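Local structure of tryptophan synthase alpha chain (Chlamydia trachomatis, 6V82) at residues S2-V7 with E89-L94; A115-V120 with V144-I149. The protein probably cleaves indoleglycerol phosphate to indole and glyceraldehyde 3-phosphate, as the alpha subunit of the synthase that completes L-tryptophan biosynthesis. All blocks are in the same frame, centred on the assembly; numbering follows the deposited sequence.

Contact 1 of 2, residues S2-V7 with E89-L94; sequences SKLTQV and EVPLIL
Pro91 meets the short N-terminal helix with two ring carbons, each turned to a different side chain. Its CB touches Leu4 CD2 at 3.6 Å, while its CG lies 3.7 Å from Val7 CG1 and 3.8 Å from the carbonyl O of Lys3. That oxygen, which closes the first turn by accepting from Val7 N (3.3 Å), thus also lies on the ring. Leu4 forks at its end: CD2 serves both Pro91 and Ile93, and CD1 lies 3.7 Å from Ile93 CD1, the two side chains crossing at about a right angle. In Val7, CG1 stands between the backbone N and the carbonyl carbon (chi1 75°), which puts this methyl on the proline CG. At the outer margin the aliphatic part of Lys3 passes the backbone of Glu89, CD to O 3.7 Å; its ammonium NZ goes on to hydrogen-bond Gln88 O. Further out, backbone hydrogen bonds link Pro91 with Leu43, and Ile93 with Leu43 and Leu45; the Ile93 side chain lies about 4 Å from that of Glu44, a predicted proton acceptor. Val7 touches Ile42 and Leu4 touches Ile149, so helix 4-7 lies against the N-terminal ends of TIM-barrel strands 42-46, 92-96 and 147-153.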
# COMPACT_ATOMS: atom_id res chain seq x y z
N SER A 2 41.89 13.07 45.58
CA SER A 2 42.37 13.39 46.93
C SER A 2 41.69 12.50 47.96
O SER A 2 42.30 12.13 48.96
CB SER A 2 42.11 14.87 47.26
OG SER A 2 40.74 15.11 47.54
N LYS A 3 40.42 12.18 47.72
CA LYS A 3 39.69 11.20 48.51
C LYS A 3 39.62 9.86 47.81
O LYS A 3 39.68 8.81 48.46
CB LYS A 3 38.28 11.70 48.82
CG LYS A 3 37.49 10.79 49.75
CD LYS A 3 36.34 11.53 50.45
CE LYS A 3 36.81 12.27 51.69
NZ LYS A 3 35.69 13.00 52.35
N LEU A 4 39.49 9.88 46.48
CA LEU A 4 39.68 8.66 45.70
C LEU A 4 41.12 8.18 45.77
O LEU A 4 41.37 6.99 45.95
CB LEU A 4 39.27 8.90 44.25
CG LEU A 4 37.77 8.85 44.02
CD1 LEU A 4 37.43 9.55 42.72
CD2 LEU A 4 37.28 7.40 44.02
N THR A 5 42.08 9.10 45.63
CA THR A 5 43.48 8.71 45.69
C THR A 5 43.81 8.09 47.04
O THR A 5 44.59 7.13 47.11
CB THR A 5 44.38 9.91 45.41
OG1 THR A 5 44.39 10.79 46.53
CG2 THR A 5 43.88 10.67 44.18
N GLN A 6 43.22 8.60 48.12
CA GLN A 6 43.43 8.01 49.44
C GLN A 6 42.94 6.57 49.47
O GLN A 6 43.65 5.67 49.93
CB GLN A 6 42.74 8.84 50.52
CG GLN A 6 43.58 9.99 51.08
CD GLN A 6 44.83 9.51 51.81
OE1 GLN A 6 45.95 9.66 51.30
NE2 GLN A 6 44.66 8.96 53.00
N VAL A 7 41.72 6.32 48.97
CA VAL A 7 41.12 5.00 49.16
C VAL A 7 41.88 3.93 48.38
O VAL A 7 41.89 2.76 48.78
CB VAL A 7 39.63 5.03 48.78
CG1 VAL A 7 39.43 5.06 47.28
CG2 VAL A 7 38.92 3.83 49.38
N GLU A 89 33.84 9.24 54.65
CA GLU A 89 35.10 8.67 54.17
C GLU A 89 34.97 7.99 52.82
O GLU A 89 35.83 8.16 51.96
CB GLU A 89 35.62 7.65 55.19
CG GLU A 89 37.11 7.69 55.49
CD GLU A 89 37.48 6.87 56.75
OE1 GLU A 89 38.03 7.44 57.73
OE2 GLU A 89 37.19 5.64 56.75
N VAL A 90 33.91 7.20 52.62
CA VAL A 90 33.65 6.44 51.41
C VAL A 90 33.54 7.36 50.20
O VAL A 90 32.69 8.26 50.17
CB VAL A 90 32.37 5.60 51.55
CG1 VAL A 90 32.01 4.98 50.24
CG2 VAL A 90 32.58 4.52 52.61
N PRO A 91 34.38 7.18 49.18
CA PRO A 91 34.26 7.98 47.96
C PRO A 91 32.93 7.75 47.25
O PRO A 91 32.41 6.64 47.23
CB PRO A 91 35.43 7.48 47.10
CG PRO A 91 36.41 6.95 48.09
CD PRO A 91 35.61 6.36 49.20
N LEU A 92 32.38 8.83 46.67
CA LEU A 92 31.15 8.78 45.88
C LEU A 92 31.44 9.20 44.45
O LEU A 92 31.91 10.32 44.22
CB LEU A 92 30.07 9.68 46.47
CG LEU A 92 29.62 9.35 47.89
CD1 LEU A 92 28.64 10.39 48.41
CD2 LEU A 92 29.01 7.98 47.92
N ILE A 93 31.17 8.30 43.50
CA ILE A 93 31.25 8.58 42.07
C ILE A 93 29.84 8.87 41.58
O ILE A 93 28.94 8.04 41.72
CB ILE A 93 31.84 7.39 41.29
CG1 ILE A 93 33.16 6.91 41.89
CG2 ILE A 93 32.01 7.76 39.84
CD1 ILE A 93 34.13 8.03 42.13
N LEU A 94 29.63 10.05 40.99
CA LEU A 94 28.39 10.27 40.27
C LEU A 94 28.55 9.70 38.86
O LEU A 94 29.42 10.14 38.09
CB LEU A 94 28.02 11.74 40.20
CG LEU A 94 26.61 11.90 39.64
CD1 LEU A 94 25.62 11.33 40.61
CD2 LEU A 94 26.29 13.37 39.34

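Contact 2 of 2, residues A115-V120 with V144-I149; sequences AGINGV and VGLDPI
Leu146 lays its two methyls against different residues of 115-120: CD1 is 4.0 Å from Val120 CG2, and CD2 is 3.9 Å from Ile117 CG2 and only 3.3 Å from Ile117 O. The first torsion sets CG anti to the carbonyl carbon (chi1 -63°), and from there the methyls branch to these two neighbours. Leu141 of helix 136-144 touches both Leu146 and Val120 and extends this apolar patch. Beyond it the backbones pair as parallel strands, Gly119 opposite Asp147 and Val120 opposite Pro148. Asp147 is gripped on both its peptide groups: its N donates to Asn118 O (3.0 Å) and its O accepts from Val120 N (2.8 Å). Ile149 N donates to Val120 O at 2.8 Å. Val120 thus bonds the two residues flanking its partner Pro148, as parallel pairing requires, and the missing N-H of the proline costs this pair nothing. Gly119 CA makes a CA-H...O contact with Asp147 O at 3.1 Å, and Ile149 CG1 packs on the same CA. Each segment begins at the C-terminal end of a helix, closed by a Schellman motif at Gly116 or Gly145. With 161° to 174° at the hydrogens, the three bonds fix the strand register within the beta-alpha-beta unit and satisfy the backbone groups they join.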
# COMPACT_ATOMS: atom_id res chain seq x y z
N ALA A 115 28.16 18.64 48.47
CA ALA A 115 27.27 17.66 49.08
C ALA A 115 28.00 16.38 49.46
O ALA A 115 27.56 15.67 50.37
CB ALA A 115 26.10 17.36 48.14
N GLY A 116 29.11 16.08 48.79
CA GLY A 116 29.82 14.85 49.05
C GLY A 116 30.34 14.10 47.83
O GLY A 116 31.05 13.11 48.00
N ILE A 117 30.00 14.54 46.61
CA ILE A 117 30.47 13.83 45.42
C ILE A 117 31.97 14.08 45.24
O ILE A 117 32.46 15.19 45.45
CB ILE A 117 29.70 14.27 44.16
CG1 ILE A 117 28.22 13.85 44.23
CG2 ILE A 117 30.37 13.72 42.90
CD1 ILE A 117 27.98 12.34 44.42
N ASN A 118 32.71 13.03 44.85
CA ASN A 118 34.15 13.14 44.65
C ASN A 118 34.59 12.93 43.21
O ASN A 118 35.61 13.49 42.80
CB ASN A 118 34.88 12.11 45.52
CG ASN A 118 34.44 12.18 46.96
OD1 ASN A 118 33.79 11.25 47.46
ND2 ASN A 118 34.76 13.29 47.65
N GLY A 119 33.87 12.13 42.45
CA GLY A 119 34.21 11.92 41.06
C GLY A 119 32.95 11.92 40.23
O GLY A 119 31.86 11.65 40.72
N VAL A 120 33.13 12.24 38.95
CA VAL A 120 32.03 12.24 38.00
C VAL A 120 32.45 11.40 36.80
O VAL A 120 33.52 11.61 36.23
CB VAL A 120 31.63 13.66 37.57
CG1 VAL A 120 30.63 13.61 36.43
CG2 VAL A 120 31.04 14.43 38.77
N VAL A 144 36.29 22.84 39.87
CA VAL A 144 35.62 22.76 41.16
C VAL A 144 36.17 21.64 42.04
O VAL A 144 35.68 21.46 43.16
CB VAL A 144 34.10 22.61 40.98
CG1 VAL A 144 33.57 23.64 40.00
CG2 VAL A 144 33.76 21.21 40.53
N GLY A 145 37.16 20.89 41.57
CA GLY A 145 37.78 19.86 42.39
C GLY A 145 37.15 18.48 42.32
O GLY A 145 37.43 17.64 43.19
N LEU A 146 36.30 18.22 41.33
CA LEU A 146 35.77 16.89 41.12
C LEU A 146 36.71 16.12 40.19
O LEU A 146 37.32 16.69 39.29
CB LEU A 146 34.37 16.95 40.51
CG LEU A 146 33.28 17.60 41.35
CD1 LEU A 146 32.07 17.92 40.49
CD2 LEU A 146 32.89 16.69 42.50
N ASP A 147 36.83 14.82 40.44
CA ASP A 147 37.68 13.96 39.62
C ASP A 147 36.90 13.45 38.42
O ASP A 147 35.91 12.73 38.61
CB ASP A 147 38.20 12.79 40.42
CG ASP A 147 39.25 13.19 41.42
OD1 ASP A 147 39.78 14.32 41.30
OD2 ASP A 147 39.55 12.38 42.33
N PRO A 148 37.29 13.77 37.19
CA PRO A 148 36.66 13.15 36.02
C PRO A 148 37.13 11.70 35.88
O PRO A 148 38.32 11.43 35.76
CB PRO A 148 37.15 14.02 34.85
CG PRO A 148 37.83 15.21 35.47
CD PRO A 148 38.31 14.76 36.81
N ILE A 149 36.17 10.78 35.90
CA ILE A 149 36.44 9.35 35.84
C ILE A 149 36.22 8.89 34.41
O ILE A 149 35.08 8.80 33.94
CB ILE A 149 35.55 8.57 36.82
CG1 ILE A 149 35.57 9.21 38.20
CG2 ILE A 149 36.04 7.15 36.93
CD1 ILE A 149 36.95 9.20 38.84

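In the fold
Contact 2 is buried, whereas contact 1 is only partly so, running from buried Leu4, Pro91 and Ile93 to exposed Glu89. Their chemistry follows their places: 115-120 and 144-149 are neighbours in the parallel barrel sheet and pair through backbone N-H...O hydrogen bonds, while 2-7 packs against 89-94 at the end of the barrel through side chains. The contacts meet directly, their centres about 9 Å apart. Strands 92-96 and 119-122 adjoin, with probable hydrogen bonds from Leu94 N to Gly119 O (2.8 Å) and between Leu92 O and Asn118 N (2.9 Å). In addition, Asn118 OD1 accepts a hydrogen bond from Leu92 N, and Leu4 CD1 packs 3.6 Å from Asp147 OD2.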